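Local coordinates for protein flavoenzyme PA4991 (Pseudomonas aeruginosa PAO1, PDB 5EZ7) that probably works as a FAD-dependent oxidoreductase of the DAO family, binding one FAD per monomer, with a physiological substrate that is still unknown, at residues A[178-182]-A[213-217]; A[207-211]-A[223-227]. All blocks are in the same frame, centred on the assembly; numbering follows the deposited sequence.

Contact 1 of 2, residues A[178-182]-A[213-217]; sequences IEPLR and LLREL. With FAD (flavin-adenine dinucleotide), chain B.
Ile-178 and Leu-213 meet through branches that their torsions send toward one another. In Ile-178 chi1 is -67°, placing CG1 opposite the carbonyl carbon, and an extended chi2 carries CD1 to 4.2 Å from Leu-213 CD2. Leu-213 likewise has CG trans to its own carbonyl carbon (chi1 -73°), which turns its isobutyl group off the helix toward the strand and the adenine of FAD. Both residues line the cofactor pocket: Ile-178 CD1 is 3.8 Å from FAD N1A, and Leu-213 CG is 3.8 Å from FAD N6A, with both of its methyls close to the same amino group. These are van der Waals contacts along the N1A and N6A side of the base.

Farther along the strand, Pro-180 sets its ring atoms CB, CG and CD against the C-terminal end of the helix and the residue that follows it. Its CB rests 3.8 Å from Leu-217 CD2, while CG lies 4.0 Å from the carbonyl oxygen Glu-216 O. Leu-187 of the adjacent strand 186-192 touches both Pro-180 and Leu-217. The Glu-216 chain, bent at chi2, brings OE2 to 3.6 Å from Ile-178 O; no hydrogen bond links these two oxygens.

At the outer end, Arg-182 bends at chi2 and brings NH2 to Leu-217 O at 3.2 Å. This hydrogen bond is weak, its N-H...O angle only 131°, although the oxygen sits at the guanidinium edge near the plane. Leu-217 has just left helical geometry. The contact thus joins the edge strand of a four-stranded sheet to the C-terminal end of helix 210-216, beside the adenine of FAD, in the Rossmann-type FAD-binding fold of the DAO family.

Contact 2 of 2, residues A[207-211]-A[223-227]; sequences GAGNE and AMQRR. With FAD (flavin-adenine dinucleotide), chain B.
Glu-211 OE2 and Arg-226 NH2 form the polar centre of this contact, a salt bridge of 2.6 Å. It is not a flat, paired bridge: a single nitrogen meets the syn side of a single oxygen, 32° out of the carboxylate plane, and the two planar groups are turned 51° apart. The N-H...O angle is well short of straight.

Met-224 packs against the bridge. Its CE lies over one guanidinium face of Arg-226, 3.6 Å above the plane and offset toward the rim, and also touches Glu-211 CB at 3.7 Å. The methyl therefore packs against both partners of the bridge. On its other contacts, Met-224 CE approaches the carbonyl oxygen Ala-208 O at 3.5 Å, and SD lies 3.7 Å from Gly-207 O. Ala-208 CB is in van der Waals contact with Arg-226 NH1 at 3.8 Å, oblique to the guanidinium.

Chain shape sets up the bridge. Glu-211 is extended, with chi1 -172° and CG trans to the backbone N, reaching out from the N-terminal part of helix 210-216, whereas Arg-226 bends at chi3, which turns NH2 toward OE2; the two side chains cross at about a right angle.

Behind this layer, the turn is held by Asn-210 N bonding to Gly-207 O, and the same oxygen accepts a hydrogen bond from Trp-343 NE1. Without side chains, Gly-207 and Gly-209 let the backbone come up against FAD, with Gly-209 CA 3.5 Å from FAD N7A. Asn-210 and Met-224 also pack on Trp-343 of strand 339-343. The turn leading into helix 210-216 thus lies between the cofactor and the start of strand 224-236, which pairs antiparallel with strand 309-320.

Helix 210-216 is common to both contacts: contact 2 engages the turn that enters it and its N-terminal part, contact 1 its C-terminal end. The segments 207-211 and 213-217 are separated by one residue, and the contact centres lie about 16 Å apart on the same side of the chain's centre. Both reach FAD, at different parts: contact 1 at the adenine's six-membered ring and amino group, contact 2 at N7A and the ribose C5B, where Gly-207 N comes within 3.6 Å. Together they connect the helix to two separate sheets, the four-stranded one through strand 178-183 and the eight-stranded one through strand 224-236.

Contact 1 of 2, residues A[178-182]-A[213-217]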
loop_
_atom_site.group_PDB
_atom_site.type_symbol
_atom_site.label_atom_id
_atom_site.label_comp_id
_atom_site.label_asym_id
_atom_site.label_seq_id
_atom_site.Cartn_x
_atom_site.Cartn_y
_atom_site.Cartn_z
ATOM N N ILE A 178 -4.743 21.602 -7.041
ATOM C CA ILE A 178 -3.318 21.853 -7.284
ATOM C C ILE A 178 -2.983 22.452 -8.641
ATOM O O ILE A 178 -3.384 21.911 -9.670
ATOM C CB ILE A 178 -2.503 20.567 -7.113
ATOM C CG1 ILE A 178 -2.551 20.144 -5.652
ATOM C CG2 ILE A 178 -1.057 20.800 -7.531
ATOM C CD1 ILE A 178 -2.094 18.735 -5.377
ATOM N N GLU A 179 -2.227 23.547 -8.643
ATOM C CA GLU A 179 -1.708 24.122 -9.885
ATOM C C GLU A 179 -0.179 24.168 -9.865
ATOM O O GLU A 179 0.416 24.215 -8.798
ATOM C CB GLU A 179 -2.240 25.545 -10.113
ATOM C CG GLU A 179 -3.744 25.653 -10.337
ATOM C CD GLU A 179 -4.475 26.160 -9.102
ATOM O OE1 GLU A 179 -4.489 27.398 -8.892
ATOM O OE2 GLU A 179 -5.028 25.317 -8.340
ATOM N N PRO A 180 0.450 24.186 -11.044
ATOM C CA PRO A 180 1.901 24.348 -11.056
ATOM C C PRO A 180 2.348 25.780 -10.719
ATOM O O PRO A 180 1.667 26.735 -10.999
ATOM C CB PRO A 180 2.300 23.980 -12.487
ATOM C CG PRO A 180 1.061 24.147 -13.321
ATOM C CD PRO A 180 -0.127 24.147 -12.401
ATOM N N LEU A 181 3.487 25.883 -10.073
ATOM C CA LEU A 181 4.096 27.150 -9.754
ATOM C C LEU A 181 5.363 27.135 -10.572
ATOM O O LEU A 181 6.254 26.329 -10.306
ATOM C CB LEU A 181 4.370 27.153 -8.267
ATOM C CG LEU A 181 4.869 28.378 -7.583
ATOM C CD1 LEU A 181 3.841 29.485 -7.776
ATOM C CD2 LEU A 181 5.071 28.031 -6.109
ATOM N N ARG A 182 5.397 27.951 -11.621
ATOM C CA ARG A 182 6.508 27.993 -12.569
ATOM C C ARG A 182 7.486 29.130 -12.310
ATOM O O ARG A 182 7.138 30.119 -11.699
ATOM C CB ARG A 182 5.973 28.193 -13.979
ATOM C CG ARG A 182 5.023 27.125 -14.469
ATOM C CD ARG A 182 5.761 25.886 -14.920
ATOM N NE ARG A 182 4.805 24.893 -15.426
ATOM C CZ ARG A 182 5.051 23.593 -15.595
ATOM N NH1 ARG A 182 6.252 23.069 -15.302
ATOM N NH2 ARG A 182 4.092 22.804 -16.065
ATOM N N LEU A 213 -2.731 14.547 -12.385
ATOM C CA LEU A 213 -1.663 15.477 -11.987
ATOM C C LEU A 213 -0.616 15.699 -13.094
ATOM O O LEU A 213 -0.163 16.839 -13.305
ATOM C CB LEU A 213 -0.964 15.007 -10.737
ATOM C CG LEU A 213 -1.788 15.166 -9.461
ATOM C CD1 LEU A 213 -1.206 14.295 -8.358
ATOM C CD2 LEU A 213 -1.823 16.618 -9.046
ATOM N N LEU A 214 -0.210 14.630 -13.772
ATOM C CA LEU A 214 0.673 14.786 -14.910
ATOM C C LEU A 214 0.034 15.667 -15.978
ATOM O O LEU A 214 0.685 16.576 -16.462
ATOM C CB LEU A 214 1.141 13.445 -15.470
ATOM C CG LEU A 214 2.078 12.684 -14.526
ATOM C CD1 LEU A 214 2.244 11.280 -15.051
ATOM C CD2 LEU A 214 3.448 13.333 -14.373
ATOM N N ARG A 215 -1.248 15.459 -16.279
ATOM C CA ARG A 215 -1.929 16.302 -17.296
ATOM C C ARG A 215 -1.978 17.756 -16.881
ATOM O O ARG A 215 -1.741 18.628 -17.703
ATOM C CB ARG A 215 -3.334 15.817 -17.624
ATOM C CG ARG A 215 -3.384 14.947 -18.874
ATOM C CD ARG A 215 -4.702 14.189 -18.984
ATOM N NE ARG A 215 -4.502 12.775 -19.350
ATOM C CZ ARG A 215 -5.266 11.739 -18.964
ATOM N NH1 ARG A 215 -6.317 11.878 -18.130
ATOM N NH2 ARG A 215 -4.960 10.520 -19.408
ATOM N N GLU A 216 -2.269 17.993 -15.604
ATOM C CA GLU A 216 -2.195 19.327 -14.993
ATOM C C GLU A 216 -0.843 20.072 -15.184
ATOM O O GLU A 216 -0.813 21.292 -15.316
ATOM C CB GLU A 216 -2.540 19.250 -13.489
ATOM C CG GLU A 216 -3.980 19.596 -13.151
ATOM C CD GLU A 216 -4.381 20.953 -13.722
ATOM O OE1 GLU A 216 -5.162 20.947 -14.714
ATOM O OE2 GLU A 216 -3.884 22.009 -13.219
ATOM N N LEU A 217 0.249 19.320 -15.184
ATOM C CA LEU A 217 1.567 19.835 -15.514
ATOM C C LEU A 217 1.877 19.834 -17.027
ATOM O O LEU A 217 3.004 20.100 -17.409
ATOM C CB LEU A 217 2.608 19.002 -14.782
ATOM C CG LEU A 217 2.425 19.091 -13.268
ATOM C CD1 LEU A 217 2.922 17.858 -12.554
ATOM C CD2 LEU A 217 3.164 20.308 -12.771
HETATM P PA FAD B . -2.313 4.884 -2.953
HETATM O O1A FAD B . -2.404 4.067 -1.706
HETATM O O2A FAD B . -3.375 4.784 -4.013
HETATM O O5B FAD B . -2.157 6.394 -2.492
HETATM C C5B FAD B . -2.278 7.480 -3.388
HETATM C C4B FAD B . -2.754 8.652 -2.556
HETATM O O4B FAD B . -2.715 9.847 -3.354
HETATM C C3B FAD B . -4.188 8.444 -2.059
HETATM O O3B FAD B . -4.258 8.557 -0.636
HETATM C C2B FAD B . -4.963 9.540 -2.767
HETATM O O2B FAD B . -6.060 10.072 -2.027
HETATM C C1B FAD B . -3.881 10.585 -3.053
HETATM N N9A FAD B . -4.191 11.445 -4.201
HETATM C C8A FAD B . -4.689 11.051 -5.385
HETATM N N7A FAD B . -4.852 12.114 -6.192
HETATM C C5A FAD B . -4.446 13.202 -5.527
HETATM C C6A FAD B . -4.370 14.640 -5.822
HETATM N N6A FAD B . -4.761 15.076 -7.029
HETATM N N1A FAD B . -3.890 15.464 -4.877
HETATM C C2A FAD B . -3.498 15.000 -3.676
HETATM N N3A FAD B . -3.545 13.695 -3.334
HETATM C C4A FAD B . -4.009 12.769 -4.209
HETATM N N1 FAD B . 0.882 -4.921 -2.190
HETATM C C2 FAD B . 1.585 -5.732 -1.371
HETATM O O2 FAD B . 2.825 -5.568 -1.274
HETATM N N3 FAD B . 1.003 -6.708 -0.654
HETATM C C4 FAD B . -0.304 -6.947 -0.705
HETATM O O4 FAD B . -0.824 -7.851 -0.022
HETATM C C4X FAD B . -1.137 -6.106 -1.573
HETATM N N5 FAD B . -2.465 -6.302 -1.668
HETATM C C5X FAD B . -3.220 -5.516 -2.458
HETATM C C6 FAD B . -4.590 -5.741 -2.515
HETATM C C7 FAD B . -5.401 -4.956 -3.309
HETATM C C7M FAD B . -6.878 -5.207 -3.339
HETATM C C8 FAD B . -4.803 -3.843 -4.089
HETATM C C8M FAD B . -5.640 -2.938 -4.969
HETATM C C9 FAD B . -3.438 -3.629 -4.039
HETATM C C9A FAD B . -2.605 -4.422 -3.252
HETATM N N10 FAD B . -1.198 -4.220 -3.171
HETATM C C10 FAD B . -0.442 -5.041 -2.327
HETATM C "C1'" FAD B . -0.532 -3.152 -3.899
HETATM C "C2'" FAD B . -0.546 -1.910 -3.026
HETATM O "O2'" FAD B . -1.827 -1.712 -2.411
HETATM C "C3'" FAD B . -0.140 -0.680 -3.825
HETATM O "O3'" FAD B . 1.011 -1.011 -4.628
HETATM C "C4'" FAD B . 0.205 0.484 -2.899
HETATM O "O4'" FAD B . -0.674 0.544 -1.775
HETATM C "C5'" FAD B . 0.126 1.813 -3.626
HETATM O "O5'" FAD B . 0.611 2.848 -2.760
HETATM P P FAD B . 0.527 4.366 -3.250
HETATM O O1P FAD B . 0.800 5.261 -2.070
HETATM O O2P FAD B . 1.372 4.456 -4.470
HETATM O O3P FAD B . -0.984 4.492 -3.772
#

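Contact 2 of 2, residues A[207-211]-A[223-227]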
loop_
_atom_site.group_PDB
_atom_site.type_symbol
_atom_site.label_atom_id
_atom_site.label_comp_id
_atom_site.label_asym_id
_atom_site.label_seq_id
_atom_site.Cartn_x
_atom_site.Cartn_y
_atom_site.Cartn_z
ATOM N N GLY A 207 -0.780 7.643 -6.655
ATOM C CA GLY A 207 -1.433 6.439 -7.085
ATOM C C GLY A 207 -2.084 6.652 -8.413
ATOM O O GLY A 207 -1.473 7.166 -9.337
ATOM N N ALA A 208 -3.348 6.309 -8.476
ATOM C CA ALA A 208 -4.201 6.563 -9.630
ATOM C C ALA A 208 -4.357 8.034 -9.935
ATOM O O ALA A 208 -4.628 8.416 -11.075
ATOM C CB ALA A 208 -5.606 5.949 -9.386
ATOM N N GLY A 209 -4.258 8.866 -8.921
ATOM C CA GLY A 209 -4.249 10.298 -9.165
ATOM C C GLY A 209 -3.059 10.838 -9.937
ATOM O O GLY A 209 -3.128 11.976 -10.401
ATOM N N ASN A 210 -1.959 10.069 -10.062
ATOM C CA ASN A 210 -0.784 10.551 -10.848
ATOM C C ASN A 210 -1.108 10.927 -12.283
ATOM O O ASN A 210 -0.530 11.891 -12.801
ATOM C CB ASN A 210 0.394 9.566 -10.838
ATOM C CG ASN A 210 1.236 9.641 -9.582
ATOM O OD1 ASN A 210 1.114 10.566 -8.781
ATOM N ND2 ASN A 210 2.095 8.627 -9.383
ATOM N N GLU A 211 -2.034 10.203 -12.923
ATOM C CA GLU A 211 -2.365 10.487 -14.322
ATOM C C GLU A 211 -2.846 11.966 -14.559
ATOM O O GLU A 211 -2.255 12.704 -15.343
ATOM C CB GLU A 211 -3.388 9.477 -14.824
ATOM C CG GLU A 211 -3.677 9.529 -16.327
ATOM C CD GLU A 211 -4.615 8.411 -16.758
ATOM O OE1 GLU A 211 -4.233 7.599 -17.610
ATOM O OE2 GLU A 211 -5.736 8.327 -16.207
ATOM N N ALA A 223 3.176 7.066 -18.677
ATOM C CA ALA A 223 1.785 6.634 -18.836
ATOM C C ALA A 223 1.456 5.633 -17.743
ATOM O O ALA A 223 2.345 4.960 -17.240
ATOM C CB ALA A 223 1.538 6.044 -20.212
ATOM N N MET A 224 0.176 5.536 -17.404
ATOM C CA MET A 224 -0.295 4.741 -16.298
ATOM C C MET A 224 -1.269 3.729 -16.825
ATOM O O MET A 224 -1.968 4.026 -17.807
ATOM C CB MET A 224 -1.034 5.646 -15.313
ATOM C CG MET A 224 -1.303 4.988 -13.965
ATOM S SD MET A 224 -2.087 6.157 -12.841
ATOM C CE MET A 224 -3.766 6.097 -13.497
ATOM N N GLN A 225 -1.336 2.559 -16.177
ATOM C CA GLN A 225 -2.416 1.593 -16.441
ATOM C C GLN A 225 -3.180 1.333 -15.145
ATOM O O GLN A 225 -2.683 1.581 -14.060
ATOM C CB GLN A 225 -1.916 0.263 -17.052
ATOM C CG GLN A 225 -0.958 -0.539 -16.147
ATOM C CD GLN A 225 -0.560 -1.906 -16.706
ATOM O OE1 GLN A 225 -0.954 -2.248 -17.775
ATOM N NE2 GLN A 225 0.195 -2.688 -15.952
ATOM N N ARG A 226 -4.392 0.826 -15.293
ATOM C CA ARG A 226 -5.308 0.524 -14.195
ATOM C C ARG A 226 -5.703 -0.944 -14.337
ATOM O O ARG A 226 -6.226 -1.325 -15.351
ATOM C CB ARG A 226 -6.538 1.427 -14.292
ATOM C CG ARG A 226 -6.330 2.871 -13.830
ATOM C CD ARG A 226 -7.635 3.660 -13.840
ATOM N NE ARG A 226 -7.406 4.996 -14.355
ATOM C CZ ARG A 226 -7.495 6.137 -13.680
ATOM N NH1 ARG A 226 -7.877 6.161 -12.422
ATOM N NH2 ARG A 226 -7.201 7.286 -14.292
ATOM N N ARG A 227 -5.387 -1.776 -13.359
ATOM C CA ARG A 227 -5.724 -3.186 -13.457
ATOM C C ARG A 227 -6.677 -3.489 -12.341
ATOM O O ARG A 227 -6.269 -3.561 -11.180
ATOM C CB ARG A 227 -4.503 -4.054 -13.368
ATOM C CG ARG A 227 -3.676 -3.962 -14.637
ATOM C CD ARG A 227 -2.252 -4.418 -14.375
ATOM N NE ARG A 227 -2.223 -5.840 -14.046
ATOM C CZ ARG A 227 -1.631 -6.411 -12.993
ATOM N NH1 ARG A 227 -1.714 -7.736 -12.841
ATOM N NH2 ARG A 227 -0.955 -5.714 -12.105
HETATM P PA FAD B . -2.313 4.884 -2.953
HETATM O O1A FAD B . -2.404 4.067 -1.706
HETATM O O2A FAD B . -3.375 4.784 -4.013
HETATM O O5B FAD B . -2.157 6.394 -2.492
HETATM C C5B FAD B . -2.278 7.480 -3.388
HETATM C C4B FAD B . -2.754 8.652 -2.556
HETATM O O4B FAD B . -2.715 9.847 -3.354
HETATM C C3B FAD B . -4.188 8.444 -2.059
HETATM O O3B FAD B . -4.258 8.557 -0.636
HETATM C C2B FAD B . -4.963 9.540 -2.767
HETATM O O2B FAD B . -6.060 10.072 -2.027
HETATM C C1B FAD B . -3.881 10.585 -3.053
HETATM N N9A FAD B . -4.191 11.445 -4.201
HETATM C C8A FAD B . -4.689 11.051 -5.385
HETATM N N7A FAD B . -4.852 12.114 -6.192
HETATM C C5A FAD B . -4.446 13.202 -5.527
HETATM C C6A FAD B . -4.370 14.640 -5.822
HETATM N N6A FAD B . -4.761 15.076 -7.029
HETATM N N1A FAD B . -3.890 15.464 -4.877
HETATM C C2A FAD B . -3.498 15.000 -3.676
HETATM N N3A FAD B . -3.545 13.695 -3.334
HETATM C C4A FAD B . -4.009 12.769 -4.209
HETATM N N1 FAD B . 0.882 -4.921 -2.190
HETATM C C2 FAD B . 1.585 -5.732 -1.371
HETATM O O2 FAD B . 2.825 -5.568 -1.274
HETATM N N3 FAD B . 1.003 -6.708 -0.654
HETATM C C4 FAD B . -0.304 -6.947 -0.705
HETATM O O4 FAD B . -0.824 -7.851 -0.022
HETATM C C4X FAD B . -1.137 -6.106 -1.573
HETATM N N5 FAD B . -2.465 -6.302 -1.668
HETATM C C5X FAD B . -3.220 -5.516 -2.458
HETATM C C6 FAD B . -4.590 -5.741 -2.515
HETATM C C7 FAD B . -5.401 -4.956 -3.309
HETATM C C7M FAD B . -6.878 -5.207 -3.339
HETATM C C8 FAD B . -4.803 -3.843 -4.089
HETATM C C8M FAD B . -5.640 -2.938 -4.969
HETATM C C9 FAD B . -3.438 -3.629 -4.039
HETATM C C9A FAD B . -2.605 -4.422 -3.252
HETATM N N10 FAD B . -1.198 -4.220 -3.171
HETATM C C10 FAD B . -0.442 -5.041 -2.327
HETATM C "C1'" FAD B . -0.532 -3.152 -3.899
HETATM C "C2'" FAD B . -0.546 -1.910 -3.026
HETATM O "O2'" FAD B . -1.827 -1.712 -2.411
HETATM C "C3'" FAD B . -0.140 -0.680 -3.825
HETATM O "O3'" FAD B . 1.011 -1.011 -4.628
HETATM C "C4'" FAD B . 0.205 0.484 -2.899
HETATM O "O4'" FAD B . -0.674 0.544 -1.775
HETATM C "C5'" FAD B . 0.126 1.813 -3.626
HETATM O "O5'" FAD B . 0.611 2.848 -2.760
HETATM P P FAD B . 0.527 4.366 -3.250
HETATM O O1P FAD B . 0.800 5.261 -2.070
HETATM O O2P FAD B . 1.372 4.456 -4.470
HETATM O O3P FAD B . -0.984 4.492 -3.772
#